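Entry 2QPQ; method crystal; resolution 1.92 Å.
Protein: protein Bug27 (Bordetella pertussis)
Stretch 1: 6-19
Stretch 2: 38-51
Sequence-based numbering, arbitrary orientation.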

# COMPACT_ATOMS: atom_id res chain seq x y z
N PRO A 6 18.68 13.46 -17.81
CA PRO A 6 18.92 13.88 -16.41
C PRO A 6 20.20 14.75 -16.15
O PRO A 6 21.30 14.22 -16.17
N ASN A 7 20.06 16.06 -15.88
CA ASN A 7 21.21 17.01 -15.79
C ASN A 7 21.37 17.82 -14.47
O ASN A 7 22.27 18.68 -14.33
N LYS A 8 20.45 17.57 -13.54
CA LYS A 8 20.55 18.03 -12.18
C LYS A 8 19.96 16.86 -11.37
O LYS A 8 19.48 15.87 -11.97
N PRO A 9 20.03 16.94 -10.02
CA PRO A 9 19.44 15.88 -9.20
C PRO A 9 17.96 15.67 -9.55
O PRO A 9 17.30 16.61 -9.97
N LEU A 10 17.49 14.44 -9.40
CA LEU A 10 16.06 14.18 -9.30
C LEU A 10 15.62 14.46 -7.86
O LEU A 10 16.42 14.44 -6.93
N ASP A 11 14.35 14.78 -7.70
CA ASP A 11 13.79 15.05 -6.39
C ASP A 11 12.62 14.08 -6.27
O ASP A 11 11.66 14.19 -6.99
N ILE A 12 12.75 13.08 -5.41
CA ILE A 12 11.74 12.04 -5.28
C ILE A 12 11.03 12.35 -3.97
O ILE A 12 11.66 12.35 -2.90
N ILE A 13 9.74 12.64 -4.07
CA ILE A 13 8.98 13.08 -2.89
C ILE A 13 8.19 11.89 -2.42
O ILE A 13 7.38 11.33 -3.16
N VAL A 14 8.48 11.45 -1.19
CA VAL A 14 7.81 10.27 -0.65
C VAL A 14 6.58 10.68 0.17
O VAL A 14 6.68 11.55 1.01
N THR A 15 5.45 10.02 -0.08
CA THR A 15 4.14 10.40 0.47
C THR A 15 3.94 9.81 1.85
O THR A 15 2.97 10.11 2.52
N PHE A 16 4.87 8.97 2.29
CA PHE A 16 4.78 8.34 3.62
C PHE A 16 6.08 8.49 4.38
O PHE A 16 7.13 8.74 3.78
N PRO A 17 6.01 8.35 5.71
CA PRO A 17 7.22 8.62 6.44
C PRO A 17 8.24 7.46 6.45
O PRO A 17 7.90 6.33 6.08
N PRO A 18 9.49 7.74 6.88
CA PRO A 18 10.42 6.61 7.08
C PRO A 18 9.86 5.52 7.97
O PRO A 18 9.07 5.80 8.88
N GLY A 19 10.23 4.28 7.66
CA GLY A 19 9.85 3.12 8.49
C GLY A 19 8.88 2.23 7.77
O GLY A 19 8.66 1.09 8.18
N GLY A 38 24.07 9.33 -12.93
CA GLY A 38 25.08 10.34 -12.56
C GLY A 38 24.74 11.64 -11.84
O GLY A 38 25.54 12.60 -11.83
N GLN A 39 23.55 11.68 -11.22
CA GLN A 39 23.12 12.81 -10.40
C GLN A 39 22.37 12.21 -9.21
O GLN A 39 21.84 11.10 -9.31
N THR A 40 22.37 12.93 -8.09
CA THR A 40 21.73 12.48 -6.87
C THR A 40 20.24 12.46 -7.09
O THR A 40 19.65 13.46 -7.53
N ALA A 41 19.62 11.31 -6.85
CA ALA A 41 18.19 11.25 -6.70
C ALA A 41 17.94 11.56 -5.24
O ALA A 41 18.00 10.65 -4.39
N VAL A 42 17.71 12.82 -4.93
CA VAL A 42 17.40 13.22 -3.56
C VAL A 42 16.02 12.67 -3.18
O VAL A 42 15.03 12.94 -3.85
N VAL A 43 15.97 11.93 -2.08
CA VAL A 43 14.71 11.39 -1.58
C VAL A 43 14.29 12.17 -0.35
O VAL A 43 15.08 12.37 0.58
N GLU A 44 13.06 12.66 -0.35
CA GLU A 44 12.59 13.39 0.80
C GLU A 44 11.16 12.98 1.16
O GLU A 44 10.36 12.67 0.30
N ASN A 45 10.85 12.91 2.44
CA ASN A 45 9.50 12.55 2.86
C ASN A 45 8.70 13.81 3.05
O ASN A 45 9.15 14.72 3.72
N ARG A 46 7.52 13.85 2.41
CA ARG A 46 6.55 14.91 2.63
C ARG A 46 5.20 14.26 2.89
O ARG A 46 4.34 14.26 2.01
N PRO A 47 5.02 13.66 4.09
CA PRO A 47 3.89 12.77 4.34
C PRO A 47 2.57 13.38 4.83
O PRO A 47 1.61 12.67 5.03
N GLY A 48 2.52 14.70 4.99
CA GLY A 48 1.31 15.35 5.52
C GLY A 48 0.05 14.98 4.79
O GLY A 48 0.06 14.85 3.55
N ALA A 49 -1.02 14.78 5.57
CA ALA A 49 -2.39 14.54 5.10
C ALA A 49 -2.41 13.32 4.18
O ALA A 49 -2.87 13.40 3.03
N SER A 50 -1.89 12.21 4.70
CA SER A 50 -1.88 10.92 3.98
C SER A 50 -1.20 10.99 2.60
O SER A 50 -1.53 10.23 1.71
N GLY A 51 -0.25 11.90 2.44
CA GLY A 51 0.49 12.02 1.21
C GLY A 51 0.01 13.19 0.37
O GLY A 51 0.61 13.49 -0.67

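Strands 10-14 and 41-45 run parallel, their N-to-C directions 22° apart, and pair in register from Leu10 with Ala41 to Val14 with Asn45. The hydrogen-bond ladder fixes this register: Ile12 N donates to Val42 O at 2.8 Å (178° at the hydrogen), Glu44 N to Ile12 O at 2.9 Å, Val14 N to Glu44 O at 2.7 Å and Arg46 N to Val14 O at 2.8 Å. At the start of the ladder, the bond from Leu10 N to Thr40 O, 3.0 Å, is weak, with an angle of 120°. Since paired residues lie side by side, their side chains share a face of the sheet, and packing is lateral.

One face carries Leu10, Ile12 and Val14 beside Ala41, Val43 and Asn45. The small Ala41 leaves room that Ile12 uses: with chi1 m and chi2 t, Ile12 CD1 lies 3.9 Å from Ala41 CB and 4.1 Å from Val43 CG2, so its tip reaches both neighbours. Val43 (t) meets Val14 (t) more tightly, Val14 CG2 approaching Val43 CG1 to 3.5 Å. Leu10 is m at chi1 but off-well at chi2, 33°; its nearest side-chain approach to Ala41 is CB to CB, 4.4 Å.

The other face is more polar. Asp11 (t) and Glu44 (p, then t) bend their ends toward the opposing stretch until Asp11 OD1 and Glu44 OE2 are 2.5 Å apart. Two carboxylate oxygens this close imply that one acid group probably holds a proton, though the coordinates do not say which. Glu44 OE1 faces a different partner, forming a salt bridge with Arg46 NE at 3.0 Å and accepting a second hydrogen bond from Arg46 NH2 at 3.1 Å. Ile13, m at both chi angles, packs beside this group: Ile13 CD1 is 3.1 Å from Glu44 OE2, and Ile13 CG2 is 3.5 Å from Arg46 CG.

Before the strands, Gln39 points toward stretch 1. Its m, m conformation folds the amide back along the Lys8-Pro9 link, placing Gln39 OE1 3.4 Å from Pro9 CD. Pro9 also packs CB against Val42 CG2 at 4.2 Å.

Beyond the strands the two stretches stay together through prolines and a glycine. Pro47 points toward stretch 1, its CB 4.0 Å from Pro17 CD and 3.8 Å from Phe16 C. Phe16 starts away, but its m rotamer brings the ring back, with CE1 3.9 Å from Ser50 O. Thr15 (p) faces Gly51 across a CA-CA distance of 4.1 Å, a gap with no room for a side chain: an ideal CB on Gly51 would lie 2.9 Å from Thr15 CB, a clash. The backbone angles of Gly51, with phi at 103°, independently call for glycine. A water closes this end, donating to Thr15 O and to Pro47 O, each 2.8 Å from the water oxygen, and so bridges the two carbonyls.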

# COMPACT_ATOMS: atom_id res chain seq x y z
CB PRO A 6 18.96 12.54 -15.64
CG PRO A 6 18.60 11.44 -16.64
CD PRO A 6 18.79 12.01 -18.03
CB ASN A 7 21.22 17.97 -17.00
CG ASN A 7 20.00 18.90 -17.04
OD1 ASN A 7 19.38 19.23 -16.02
ND2 ASN A 7 19.67 19.37 -18.25
CB LYS A 8 19.76 19.34 -11.97
CG LYS A 8 18.26 19.20 -12.20
CD LYS A 8 17.53 20.53 -12.20
CE LYS A 8 16.04 20.31 -12.16
NZ LYS A 8 15.28 21.55 -12.50
CB PRO A 9 19.56 16.42 -7.78
CG PRO A 9 20.75 17.36 -7.82
CD PRO A 9 20.69 17.98 -9.20
CB LEU A 10 15.71 12.73 -9.70
CG LEU A 10 15.62 12.24 -11.15
CD1 LEU A 10 16.55 12.89 -12.14
CD2 LEU A 10 15.76 10.72 -11.14
CB ASP A 11 13.30 16.49 -6.36
CG ASP A 11 12.76 16.91 -5.00
OD1 ASP A 11 13.06 16.22 -3.98
OD2 ASP A 11 12.06 17.95 -4.95
CB ILE A 12 12.39 10.63 -5.23
CG1 ILE A 12 13.09 10.29 -6.56
CG2 ILE A 12 11.36 9.53 -4.89
CD1 ILE A 12 13.90 8.99 -6.47
CB ILE A 13 8.03 14.28 -3.21
CG1 ILE A 13 8.78 15.52 -3.80
CG2 ILE A 13 7.20 14.64 -1.96
CD1 ILE A 13 9.92 16.02 -2.96
CB VAL A 14 8.77 9.42 0.22
CG1 VAL A 14 8.13 8.09 0.51
CG2 VAL A 14 10.12 9.23 -0.47
CB THR A 15 2.98 9.86 -0.41
OG1 THR A 15 3.21 8.46 -0.69
CG2 THR A 15 2.85 10.68 -1.71
CB PHE A 16 4.28 6.87 3.49
CG PHE A 16 2.78 6.79 3.35
CD1 PHE A 16 2.16 7.07 2.13
CD2 PHE A 16 1.98 6.58 4.47
CE1 PHE A 16 0.77 7.08 2.01
CE2 PHE A 16 0.59 6.59 4.36
CZ PHE A 16 -0.01 6.84 3.13
CB PRO A 17 6.71 8.96 7.86
CG PRO A 17 5.42 8.35 7.99
CD PRO A 17 4.88 8.02 6.61
CB PRO A 18 11.61 7.28 7.74
CG PRO A 18 11.58 8.67 7.16
CD PRO A 18 10.12 9.02 7.23
CB GLN A 39 22.20 13.75 -11.20
CG GLN A 39 22.90 14.53 -12.36
CD GLN A 39 23.56 15.83 -11.90
OE1 GLN A 39 23.23 16.36 -10.84
NE2 GLN A 39 24.48 16.35 -12.70
CB THR A 40 21.98 13.46 -5.69
OG1 THR A 40 23.37 13.83 -5.63
CG2 THR A 40 21.55 12.83 -4.35
CB ALA A 41 17.70 9.86 -7.05
CB VAL A 42 17.41 14.75 -3.38
CG1 VAL A 42 16.98 15.14 -1.91
CG2 VAL A 42 18.77 15.38 -3.80
CB VAL A 43 14.85 9.89 -1.29
CG1 VAL A 43 13.62 9.32 -0.55
CG2 VAL A 43 15.15 9.13 -2.59
CB GLU A 44 12.76 14.90 0.57
CG GLU A 44 12.09 15.40 -0.65
CD GLU A 44 12.19 16.92 -0.78
OE1 GLU A 44 11.99 17.64 0.24
OE2 GLU A 44 12.43 17.39 -1.89
CB ASN A 45 9.50 11.71 4.16
CG ASN A 45 10.36 10.47 4.05
OD1 ASN A 45 9.89 9.39 3.65
ND2 ASN A 45 11.61 10.62 4.36
CB ARG A 46 6.50 15.84 1.39
CG ARG A 46 7.86 16.43 1.02
CD ARG A 46 8.24 17.63 1.92
NE ARG A 46 9.20 18.40 1.17
CZ ARG A 46 9.12 19.67 0.82
NH1 ARG A 46 8.12 20.47 1.18
NH2 ARG A 46 10.10 20.14 0.10
CB PRO A 47 4.47 11.83 5.39
CG PRO A 47 5.41 12.68 6.17
CD PRO A 47 5.89 13.75 5.28
CB ALA A 49 -2.93 15.77 4.35
CB SER A 50 -3.30 10.37 3.86
OG SER A 50 -3.89 10.29 5.16
O HOH W 1 1.38 9.89 4.77